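Local atomic coordinates of Alr1585 protein (Nostoc sp., PDB entry 5C2I), a protein that probably acts as a haem-dependent, dye-decolorizing (DyP-type) peroxidase, using hydrogen peroxide to oxidise dyes and other organic compounds. Residues F96-H101 and I461-T466; A192-E197 and V308-N313; E281-A286 and T296-S301. The protein carries 1 engineered substitution. One frame throughout, in Å; residues are numbered along the deposited sequence.

Interaction 1 of 3, residues F96-H101 and I461-T466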
loop_
_atom_site.group_PDB
_atom_site.type_symbol
_atom_site.label_atom_id
_atom_site.label_comp_id
_atom_site.label_asym_id
_atom_site.label_seq_id
_atom_site.Cartn_x
_atom_site.Cartn_y
_atom_site.Cartn_z
ATOM N N PHE A 96 -23.967 22.232 -12.184
ATOM C CA PHE A 96 -25.363 22.427 -11.791
ATOM C C PHE A 96 -26.265 22.137 -12.991
ATOM O O PHE A 96 -26.053 22.695 -14.085
ATOM C CB PHE A 96 -25.581 23.851 -11.301
ATOM C CG PHE A 96 -26.987 24.134 -10.824
ATOM C CD1 PHE A 96 -27.382 23.753 -9.566
ATOM C CD2 PHE A 96 -27.911 24.755 -11.651
ATOM C CE1 PHE A 96 -28.692 23.946 -9.145
ATOM C CE2 PHE A 96 -29.205 25.001 -11.224
ATOM C CZ PHE A 96 -29.587 24.601 -9.962
ATOM N N PHE A 97 -27.269 21.296 -12.780
ATOM C CA PHE A 97 -28.214 20.905 -13.840
ATOM C C PHE A 97 -29.658 21.195 -13.454
ATOM O O PHE A 97 -30.026 21.059 -12.274
ATOM C CB PHE A 97 -28.080 19.420 -14.142
ATOM C CG PHE A 97 -26.660 18.923 -14.344
ATOM C CD1 PHE A 97 -26.046 18.999 -15.557
ATOM C CD2 PHE A 97 -25.955 18.338 -13.286
ATOM C CE1 PHE A 97 -24.741 18.536 -15.718
ATOM C CE2 PHE A 97 -24.693 17.837 -13.448
ATOM C CZ PHE A 97 -24.063 17.941 -14.668
ATOM N N LEU A 98 -30.473 21.559 -14.437
ATOM C CA LEU A 98 -31.917 21.768 -14.256
ATOM C C LEU A 98 -32.718 20.773 -15.058
ATOM O O LEU A 98 -32.397 20.495 -16.213
ATOM C CB LEU A 98 -32.337 23.195 -14.674
ATOM C CG LEU A 98 -31.856 24.308 -13.739
ATOM C CD1 LEU A 98 -31.973 25.656 -14.420
ATOM C CD2 LEU A 98 -32.623 24.287 -12.433
ATOM N N SER A 99 -33.788 20.253 -14.450
ATOM C CA SER A 99 -34.803 19.497 -15.186
ATOM C C SER A 99 -35.806 20.450 -15.822
ATOM O O SER A 99 -35.846 21.646 -15.479
ATOM C CB SER A 99 -35.556 18.544 -14.242
ATOM O OG SER A 99 -36.402 19.262 -13.347
ATOM N N ARG A 100 -36.654 19.928 -16.709
ATOM C CA ARG A 100 -37.759 20.742 -17.200
ATOM C C ARG A 100 -38.625 21.263 -16.055
ATOM O O ARG A 100 -39.034 22.450 -16.040
ATOM C CB ARG A 100 -38.607 20.008 -18.239
ATOM C CG ARG A 100 -39.782 20.879 -18.771
ATOM C CD ARG A 100 -41.087 20.641 -18.010
ATOM N NE ARG A 100 -41.600 19.273 -18.238
ATOM C CZ ARG A 100 -42.672 18.722 -17.673
ATOM N NH1 ARG A 100 -43.464 19.400 -16.857
ATOM N NH2 ARG A 100 -43.021 17.481 -18.019
ATOM N N HIS A 101 -38.930 20.405 -15.073
ATOM C CA HIS A 101 -39.735 20.843 -13.924
ATOM C C HIS A 101 -39.036 21.986 -13.190
ATOM O O HIS A 101 -39.677 22.894 -12.647
ATOM C CB HIS A 101 -40.088 19.680 -12.970
ATOM C CG HIS A 101 -41.273 18.863 -13.402
ATOM N ND1 HIS A 101 -41.145 17.594 -13.928
ATOM C CD2 HIS A 101 -42.600 19.123 -13.399
ATOM C CE1 HIS A 101 -42.334 17.095 -14.203
ATOM N NE2 HIS A 101 -43.234 18.003 -13.897
ATOM N N ILE A 461 -23.122 29.166 -17.842
ATOM C CA ILE A 461 -22.805 29.764 -16.567
ATOM C C ILE A 461 -23.421 31.176 -16.429
ATOM O O ILE A 461 -23.978 31.496 -15.370
ATOM C CB ILE A 461 -21.281 29.763 -16.321
ATOM C CG1 ILE A 461 -20.827 28.289 -16.173
ATOM C CG2 ILE A 461 -20.942 30.604 -15.096
ATOM C CD1 ILE A 461 -19.327 28.077 -16.200
ATOM N N SER A 462 -23.385 31.959 -17.498
ATOM C CA SER A 462 -23.957 33.317 -17.490
ATOM C C SER A 462 -25.445 33.290 -17.187
ATOM O O SER A 462 -25.941 34.138 -16.424
ATOM C CB SER A 462 -23.670 34.079 -18.808
ATOM O OG SER A 462 -24.217 33.400 -19.944
ATOM N N PHE A 463 -26.171 32.325 -17.726
ATOM C CA PHE A 463 -27.576 32.183 -17.393
ATOM C C PHE A 463 -27.764 32.055 -15.882
ATOM O O PHE A 463 -28.599 32.778 -15.272
ATOM C CB PHE A 463 -28.208 31.006 -18.092
ATOM C CG PHE A 463 -29.540 30.605 -17.546
ATOM C CD1 PHE A 463 -30.683 31.348 -17.822
ATOM C CD2 PHE A 463 -29.694 29.444 -16.818
ATOM C CE1 PHE A 463 -31.931 30.984 -17.350
ATOM C CE2 PHE A 463 -30.965 29.045 -16.340
ATOM C CZ PHE A 463 -32.085 29.821 -16.589
ATOM N N LEU A 464 -26.984 31.176 -15.273
ATOM C CA LEU A 464 -27.104 30.911 -13.861
ATOM C C LEU A 464 -26.676 32.096 -12.995
ATOM O O LEU A 464 -27.287 32.370 -11.948
ATOM C CB LEU A 464 -26.321 29.642 -13.508
ATOM C CG LEU A 464 -26.773 28.350 -14.205
ATOM C CD1 LEU A 464 -25.803 27.231 -13.973
ATOM C CD2 LEU A 464 -28.174 27.978 -13.719
ATOM N N LYS A 465 -25.628 32.789 -13.410
ATOM C CA LYS A 465 -25.134 33.917 -12.649
ATOM C C LYS A 465 -26.053 35.145 -12.648
ATOM O O LYS A 465 -25.854 36.014 -11.820
ATOM C CB LYS A 465 -23.781 34.367 -13.192
ATOM C CG LYS A 465 -22.613 33.448 -12.888
ATOM C CD LYS A 465 -21.325 34.178 -13.259
ATOM C CE LYS A 465 -20.113 33.330 -12.983
ATOM N NZ LYS A 465 -18.886 34.132 -13.264
ATOM N N THR A 466 -26.985 35.235 -13.596
ATOM C CA THR A 466 -27.843 36.417 -13.719
ATOM C C THR A 466 -29.319 36.061 -13.514
ATOM O O THR A 466 -30.208 36.808 -13.885
ATOM C CB THR A 466 -27.654 37.094 -15.091
ATOM O OG1 THR A 466 -27.963 36.174 -16.135
ATOM C CG2 THR A 466 -26.226 37.572 -15.264
#
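F96 and L464 make the main apolar contact between strand 93-98 and helix 461-465. Both methyls of L464 reach the same corner of the ring: F96 CD2 lies 3.8 Å from L464 CD2 and 4.0 Å from L464 CD1. L464 comes at the ring obliquely. With CG opposite the backbone N (chi1 -178°), the CD2 side of the F96 ring is brought against L464. A second apolar pair adds L98, whose CD1 meets F463 CE2 at 4.0 Å, near the plane of the phenyl ring and therefore at its edge. All four side chains are buried, and I62 of helix 55-68 packs against both F96 and L464.

No hydrogen bond joins the two segments; polar bonds act at their ends. T466 OG1 donates to S462 O (2.9 Å) where the short helix stops, and K465 O is met by Q63 NE2. On the strand side, S99 OG takes the N-cap position of helix 100-105 by bonding to G102 N.

The C-terminal helix thus packs on strand 93-98, an outermost strand, within this chain, of the N-terminal sheet; that strand belongs to the dimeric alpha+beta barrel domain characteristic of DyP-type peroxidases.

Interaction 2 of 3, residues A192-E197 and V308-N313; sequences AGQIIE and VTPTNN. With HEM (protoporphyrin IX containing Fe), chain E.
Q194 reaches V308 and P310 at the edge of the N-terminal sheet of the DyP-type peroxidase fold, joining the turn before weak strand 195-196 to the long loop between helices 281-289 and 330-334. One hydrogen bond crosses the contact. Q194 NE2 donates to V308 O at 2.9 Å, with an N-H...O angle of 156°. The nitrogen comes in over the carbonyl, at a C=O...N angle of 111°. It stands 41° out of the carbonyl plane, so it does not follow a lone pair. The same amide nitrogen also bonds D294 O, and Q194 OE1 is bound by N190 ND2, so three bonds fix the rotation of the amide. The chain is extended beyond CG and carries the amide to the loop.

Apolar contact is thin. Q194 CG lies 4.2 Å from V308 CG1, which also comes within 4.3 Å of A192 O, and P310 CG borders the amide. T309 packs on V308 of the second subunit, and T311 on V220 of that chain. T311 OG1 also accepts from N313 N at 3.2 Å, forming an ST turn.

The haem is met from the other end of 192-197, where E197 belongs to its pocket. E197 has its carboxylate held by F199 N and Q261 NE2 at OE1 and by F201 N at OE2. The iron carries a water at 2.3 Å and one further ligand from elsewhere in the structure. At the porphyrin rim, E197 OE1 stands 3.3 Å from the haem methyl carbon CMB.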
loop_
_atom_site.group_PDB
_atom_site.type_symbol
_atom_site.label_atom_id
_atom_site.label_comp_id
_atom_site.label_asym_id
_atom_site.label_seq_id
_atom_site.Cartn_x
_atom_site.Cartn_y
_atom_site.Cartn_z
ATOM N N ALA A 192 -4.937 -4.217 -11.501
ATOM C CA ALA A 192 -4.017 -3.549 -12.436
ATOM C C ALA A 192 -4.138 -2.032 -12.451
ATOM O O ALA A 192 -3.423 -1.388 -13.190
ATOM C CB ALA A 192 -4.213 -4.110 -13.854
ATOM N N GLY A 193 -5.063 -1.465 -11.675
ATOM C CA GLY A 193 -5.284 -0.022 -11.622
ATOM C C GLY A 193 -6.184 0.531 -12.715
ATOM O O GLY A 193 -6.319 1.770 -12.841
ATOM N N GLN A 194 -6.806 -0.354 -13.514
ATOM C CA GLN A 194 -7.686 0.119 -14.561
ATOM C C GLN A 194 -9.038 0.486 -13.945
ATOM O O GLN A 194 -9.473 -0.154 -12.999
ATOM C CB GLN A 194 -7.899 -0.946 -15.646
ATOM C CG GLN A 194 -6.641 -1.469 -16.311
ATOM C CD GLN A 194 -6.959 -2.674 -17.166
ATOM O OE1 GLN A 194 -7.355 -3.722 -16.656
ATOM N NE2 GLN A 194 -6.827 -2.520 -18.478
ATOM N N ILE A 195 -9.703 1.485 -14.513
ATOM C CA ILE A 195 -11.050 1.853 -14.085
ATOM C C ILE A 195 -12.027 0.812 -14.615
ATOM O O ILE A 195 -12.058 0.529 -15.825
ATOM C CB ILE A 195 -11.463 3.233 -14.603
ATOM C CG1 ILE A 195 -10.545 4.319 -14.005
ATOM C CG2 ILE A 195 -12.946 3.519 -14.323
ATOM C CD1 ILE A 195 -10.780 5.701 -14.572
ATOM N N ILE A 196 -12.861 0.251 -13.725
ATOM C CA ILE A 196 -13.764 -0.805 -14.117
ATOM C C ILE A 196 -15.191 -0.477 -13.679
ATOM O O ILE A 196 -15.443 0.480 -12.924
ATOM C CB ILE A 196 -13.356 -2.191 -13.557
ATOM C CG1 ILE A 196 -13.233 -2.155 -12.007
ATOM C CG2 ILE A 196 -12.043 -2.640 -14.176
ATOM C CD1 ILE A 196 -13.222 -3.513 -11.355
ATOM N N GLU A 197 -16.125 -1.264 -14.161
ATOM C CA GLU A 197 -17.487 -1.259 -13.619
ATOM C C GLU A 197 -17.616 -2.569 -12.812
ATOM O O GLU A 197 -16.736 -3.428 -12.846
ATOM C CB GLU A 197 -18.502 -1.110 -14.740
ATOM C CG GLU A 197 -18.362 -2.095 -15.882
ATOM C CD GLU A 197 -18.732 -3.519 -15.462
ATOM O OE1 GLU A 197 -19.743 -3.698 -14.765
ATOM O OE2 GLU A 197 -17.998 -4.461 -15.798
ATOM N N VAL A 308 -2.763 -2.643 -20.050
ATOM C CA VAL A 308 -3.309 -1.721 -19.044
ATOM C C VAL A 308 -4.097 -0.595 -19.726
ATOM O O VAL A 308 -5.182 -0.227 -19.236
ATOM C CB VAL A 308 -2.214 -1.133 -18.130
ATOM C CG1 VAL A 308 -2.768 -0.048 -17.229
ATOM C CG2 VAL A 308 -1.584 -2.243 -17.294
ATOM N N THR A 309 -3.565 -0.064 -20.832
ATOM C CA THR A 309 -4.323 0.875 -21.709
ATOM C C THR A 309 -4.856 0.103 -22.937
ATOM O O THR A 309 -4.107 -0.211 -23.872
ATOM C CB THR A 309 -3.426 2.050 -22.131
ATOM O OG1 THR A 309 -3.051 2.760 -20.934
ATOM C CG2 THR A 309 -4.146 3.017 -23.066
ATOM N N PRO A 310 -6.127 -0.290 -22.896
ATOM C CA PRO A 310 -6.669 -1.091 -23.978
ATOM C C PRO A 310 -6.750 -0.345 -25.290
ATOM O O PRO A 310 -6.911 0.881 -25.318
ATOM C CB PRO A 310 -8.106 -1.401 -23.540
ATOM C CG PRO A 310 -8.262 -0.818 -22.174
ATOM C CD PRO A 310 -7.131 0.093 -21.901
ATOM N N THR A 311 -6.632 -1.084 -26.378
ATOM C CA THR A 311 -6.790 -0.460 -27.672
ATOM C C THR A 311 -8.258 -0.088 -27.950
ATOM O O THR A 311 -9.170 -0.788 -27.514
ATOM C CB THR A 311 -6.236 -1.360 -28.804
ATOM O OG1 THR A 311 -6.092 -0.566 -29.986
ATOM C CG2 THR A 311 -7.130 -2.551 -29.095
ATOM N N ASN A 312 -8.443 1.010 -28.689
ATOM C CA ASN A 312 -9.723 1.372 -29.293
ATOM C C ASN A 312 -9.685 1.425 -30.789
ATOM O O ASN A 312 -10.654 1.879 -31.445
ATOM C CB ASN A 312 -10.244 2.695 -28.721
ATOM C CG ASN A 312 -11.761 2.796 -28.839
ATOM O OD1 ASN A 312 -12.472 1.806 -28.664
ATOM N ND2 ASN A 312 -12.236 3.962 -29.184
ATOM N N ASN A 313 -8.564 0.938 -31.345
ATOM C CA ASN A 313 -8.338 1.119 -32.735
ATOM C C ASN A 313 -8.836 -0.096 -33.488
ATOM O O ASN A 313 -8.065 -0.948 -33.889
ATOM C CB ASN A 313 -6.878 1.367 -33.057
ATOM C CG ASN A 313 -6.682 1.725 -34.504
ATOM O OD1 ASN A 313 -7.388 2.610 -35.032
ATOM N ND2 ASN A 313 -5.697 1.098 -35.159
HETATM C CHA HEM E . -19.134 0.591 -23.608
HETATM C CHB HEM E . -20.424 -1.554 -19.486
HETATM C CHC HEM E . -24.688 0.728 -19.658
HETATM C CHD HEM E . -23.455 2.648 -23.897
HETATM C C1A HEM E . -19.120 -0.211 -22.479
HETATM C C2A HEM E . -18.053 -1.079 -22.103
HETATM C C3A HEM E . -18.419 -1.677 -20.949
HETATM C C4A HEM E . -19.688 -1.163 -20.601
HETATM C CMA HEM E . -17.629 -2.658 -20.125
HETATM C CAA HEM E . -16.729 -1.310 -22.844
HETATM C CBA HEM E . -15.559 -0.377 -22.521
HETATM C CGA HEM E . -15.949 1.033 -22.866
HETATM O O1A HEM E . -15.847 1.488 -24.043
HETATM O O2A HEM E . -16.385 1.753 -21.966
HETATM C C1B HEM E . -21.690 -1.064 -19.170
HETATM C C2B HEM E . -22.413 -1.412 -17.977
HETATM C C3B HEM E . -23.565 -0.758 -17.997
HETATM C C4B HEM E . -23.581 -0.035 -19.271
HETATM C CMB HEM E . -21.908 -2.317 -16.910
HETATM C CAB HEM E . -24.670 -0.675 -17.009
HETATM C CBB HEM E . -24.518 -0.902 -15.692
HETATM C C1C HEM E . -24.760 1.428 -20.874
HETATM C C2C HEM E . -25.872 2.069 -21.379
HETATM C C3C HEM E . -25.521 2.592 -22.597
HETATM C C4C HEM E . -24.173 2.277 -22.803
HETATM C CMC HEM E . -27.212 2.242 -20.724
HETATM C CAC HEM E . -26.334 3.320 -23.570
HETATM C CBC HEM E . -27.621 3.223 -23.793
HETATM C C1D HEM E . -22.114 2.305 -24.060
HETATM C C2D HEM E . -21.349 2.789 -25.203
HETATM C C3D HEM E . -20.168 2.188 -25.157
HETATM C C4D HEM E . -20.215 1.368 -23.927
HETATM C CMD HEM E . -21.791 3.768 -26.279
HETATM C CAD HEM E . -19.024 2.405 -26.107
HETATM C CBD HEM E . -19.091 1.516 -27.354
HETATM C CGD HEM E . -17.941 1.832 -28.254
HETATM O O1D HEM E . -17.224 0.888 -28.576
HETATM O O2D HEM E . -17.704 3.012 -28.686
HETATM N NA HEM E . -20.148 -0.329 -21.592
HETATM N NB HEM E . -22.450 -0.324 -19.915
HETATM N NC HEM E . -23.747 1.468 -21.786
HETATM N ND HEM E . -21.431 1.396 -23.360
HETATM FE FE HEM E . -21.940 0.539 -21.709
HETATM O O HOH W 1 -21.318 2.391 -20.423
#

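Interaction 3 of 3, residues E281-A286 and T296-S301; sequences ENLAGA and TPVTLS
The flat group in this contact is the carbonyl of A286, and V298 lies over one of its faces. V298 CG1 is 3.6 Å from A286 O and stands well above the plane through the CA, C and O of A286, so the methyl covers the oxygen from above. No aromatic ring takes part, and no hydrogen bond passes between the segments.

The remaining contacts are apolar and gather on the other methyl of V298. Its CG2 is 3.8 Å from A286 CB and also 3.8 Å from L283 CD1, which places it against two residues one turn apart on the helix. L283 comes in across V298 at about a right angle; its chi1 of 178° and chi2 of 60° bend the branch so that CD1 faces the valine. The backbones are close here, with the CA atoms of A286 and V298 5.9 Å apart.

V298 is further placed by a backbone bond with G290 and by W434 NE1, which bonds V298 O, while L300 packs on V220 of the second subunit. Here the loop that follows helix 281-289 folds back on that helix, with one valine packed on its i and i+3 positions, in the C-terminal part of the DyP-type peroxidase fold.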
loop_
_atom_site.group_PDB
_atom_site.type_symbol
_atom_site.label_atom_id
_atom_site.label_comp_id
_atom_site.label_asym_id
_atom_site.label_seq_id
_atom_site.Cartn_x
_atom_site.Cartn_y
_atom_site.Cartn_z
ATOM N N GLU A 281 -14.202 -19.061 -19.340
ATOM C CA GLU A 281 -15.054 -18.068 -18.716
ATOM C C GLU A 281 -14.719 -16.641 -19.161
ATOM O O GLU A 281 -15.599 -15.822 -19.407
ATOM C CB GLU A 281 -14.909 -18.246 -17.230
ATOM C CG GLU A 281 -15.643 -17.262 -16.359
ATOM C CD GLU A 281 -15.563 -17.646 -14.870
ATOM O OE1 GLU A 281 -15.011 -18.716 -14.517
ATOM O OE2 GLU A 281 -16.134 -16.885 -14.055
ATOM N N ASN A 282 -13.430 -16.347 -19.294
ATOM C CA ASN A 282 -13.047 -15.012 -19.757
ATOM C C ASN A 282 -13.547 -14.678 -21.186
ATOM O O ASN A 282 -14.017 -13.558 -21.437
ATOM C CB ASN A 282 -11.559 -14.736 -19.517
ATOM C CG ASN A 282 -10.640 -15.615 -20.318
ATOM O OD1 ASN A 282 -11.015 -16.293 -21.262
ATOM N ND2 ASN A 282 -9.387 -15.599 -19.923
ATOM N N LEU A 283 -13.552 -15.674 -22.080
ATOM C CA LEU A 283 -14.090 -15.472 -23.429
ATOM C C LEU A 283 -15.615 -15.313 -23.404
ATOM O O LEU A 283 -16.172 -14.454 -24.111
ATOM C CB LEU A 283 -13.659 -16.613 -24.376
ATOM C CG LEU A 283 -14.188 -16.554 -25.799
ATOM C CD1 LEU A 283 -13.762 -15.280 -26.528
ATOM C CD2 LEU A 283 -13.740 -17.795 -26.553
ATOM N N ALA A 284 -16.308 -16.080 -22.561
ATOM C CA ALA A 284 -17.763 -15.870 -22.396
ATOM C C ALA A 284 -18.071 -14.405 -22.019
ATOM O O ALA A 284 -18.987 -13.783 -22.560
ATOM C CB ALA A 284 -18.332 -16.834 -21.365
ATOM N N GLY A 285 -17.343 -13.882 -21.036
ATOM C CA GLY A 285 -17.437 -12.465 -20.673
ATOM C C GLY A 285 -17.233 -11.526 -21.852
ATOM O O GLY A 285 -18.033 -10.608 -22.058
ATOM N N ALA A 286 -16.197 -11.789 -22.659
ATOM C CA ALA A 286 -15.915 -10.987 -23.815
ATOM C C ALA A 286 -17.010 -11.057 -24.891
ATOM O O ALA A 286 -17.267 -10.063 -25.589
ATOM C CB ALA A 286 -14.583 -11.381 -24.417
ATOM N N THR A 296 -9.434 -5.881 -23.944
ATOM C CA THR A 296 -9.106 -6.464 -25.215
ATOM C C THR A 296 -10.391 -6.652 -26.069
ATOM O O THR A 296 -11.296 -7.372 -25.652
ATOM C CB THR A 296 -8.405 -7.856 -25.043
ATOM O OG1 THR A 296 -7.177 -7.693 -24.298
ATOM C CG2 THR A 296 -8.069 -8.461 -26.393
ATOM N N PRO A 297 -10.433 -6.077 -27.289
ATOM C CA PRO A 297 -11.634 -6.269 -28.123
ATOM C C PRO A 297 -11.757 -7.696 -28.643
ATOM O O PRO A 297 -10.785 -8.259 -29.173
ATOM C CB PRO A 297 -11.403 -5.314 -29.310
ATOM C CG PRO A 297 -10.421 -4.304 -28.783
ATOM C CD PRO A 297 -9.516 -5.098 -27.872
ATOM N N VAL A 298 -12.914 -8.303 -28.442
ATOM C CA VAL A 298 -13.104 -9.688 -28.829
ATOM C C VAL A 298 -13.156 -9.821 -30.364
ATOM O O VAL A 298 -12.946 -10.909 -30.878
ATOM C CB VAL A 298 -14.357 -10.319 -28.148
ATOM C CG1 VAL A 298 -15.638 -9.852 -28.804
ATOM C CG2 VAL A 298 -14.269 -11.856 -28.162
ATOM N N THR A 299 -13.387 -8.724 -31.091
ATOM C CA THR A 299 -13.307 -8.796 -32.559
ATOM C C THR A 299 -11.868 -9.101 -32.991
ATOM O O THR A 299 -11.660 -9.670 -34.035
ATOM C CB THR A 299 -13.917 -7.546 -33.276
ATOM O OG1 THR A 299 -14.118 -7.851 -34.656
ATOM C CG2 THR A 299 -13.039 -6.329 -33.149
ATOM N N LEU A 300 -10.897 -8.727 -32.146
ATOM C CA LEU A 300 -9.494 -8.860 -32.495
ATOM C C LEU A 300 -8.835 -10.098 -31.929
ATOM O O LEU A 300 -7.798 -10.499 -32.430
ATOM C CB LEU A 300 -8.706 -7.627 -32.033
ATOM C CG LEU A 300 -9.130 -6.262 -32.595
ATOM C CD1 LEU A 300 -8.207 -5.179 -32.065
ATOM C CD2 LEU A 300 -9.136 -6.249 -34.127
ATOM N N SER A 301 -9.402 -10.705 -30.895
ATOM C CA SER A 301 -8.715 -11.741 -30.174
ATOM C C SER A 301 -9.692 -12.633 -29.455
ATOM O O SER A 301 -10.682 -12.153 -28.918
ATOM C CB SER A 301 -7.768 -11.124 -29.111
ATOM O OG SER A 301 -7.064 -12.137 -28.417
#

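Following the chain from its N terminus, 96-101 opens the widest loop, which interaction 1 closes only at the C-terminal helix. Within it, 192-197 starts a second loop, shut by 308-313 in interaction 2, and inside that lies interaction 3, the short return of the loop 296-301 onto its own helix at 281-286. The three closures nest in sequence, and none cross. Interactions 2 and 3 have centres 14 Å apart and touch directly, T311 CG2 meeting P297 CD at 3.7 Å, and both reach the second subunit. Interaction 1 is on the opposite side of the chain's centre, 35 Å from interaction 2 between centres, yet both reach the N-terminal sheet, at its outermost strands within this chain, 93-98 and 195-196.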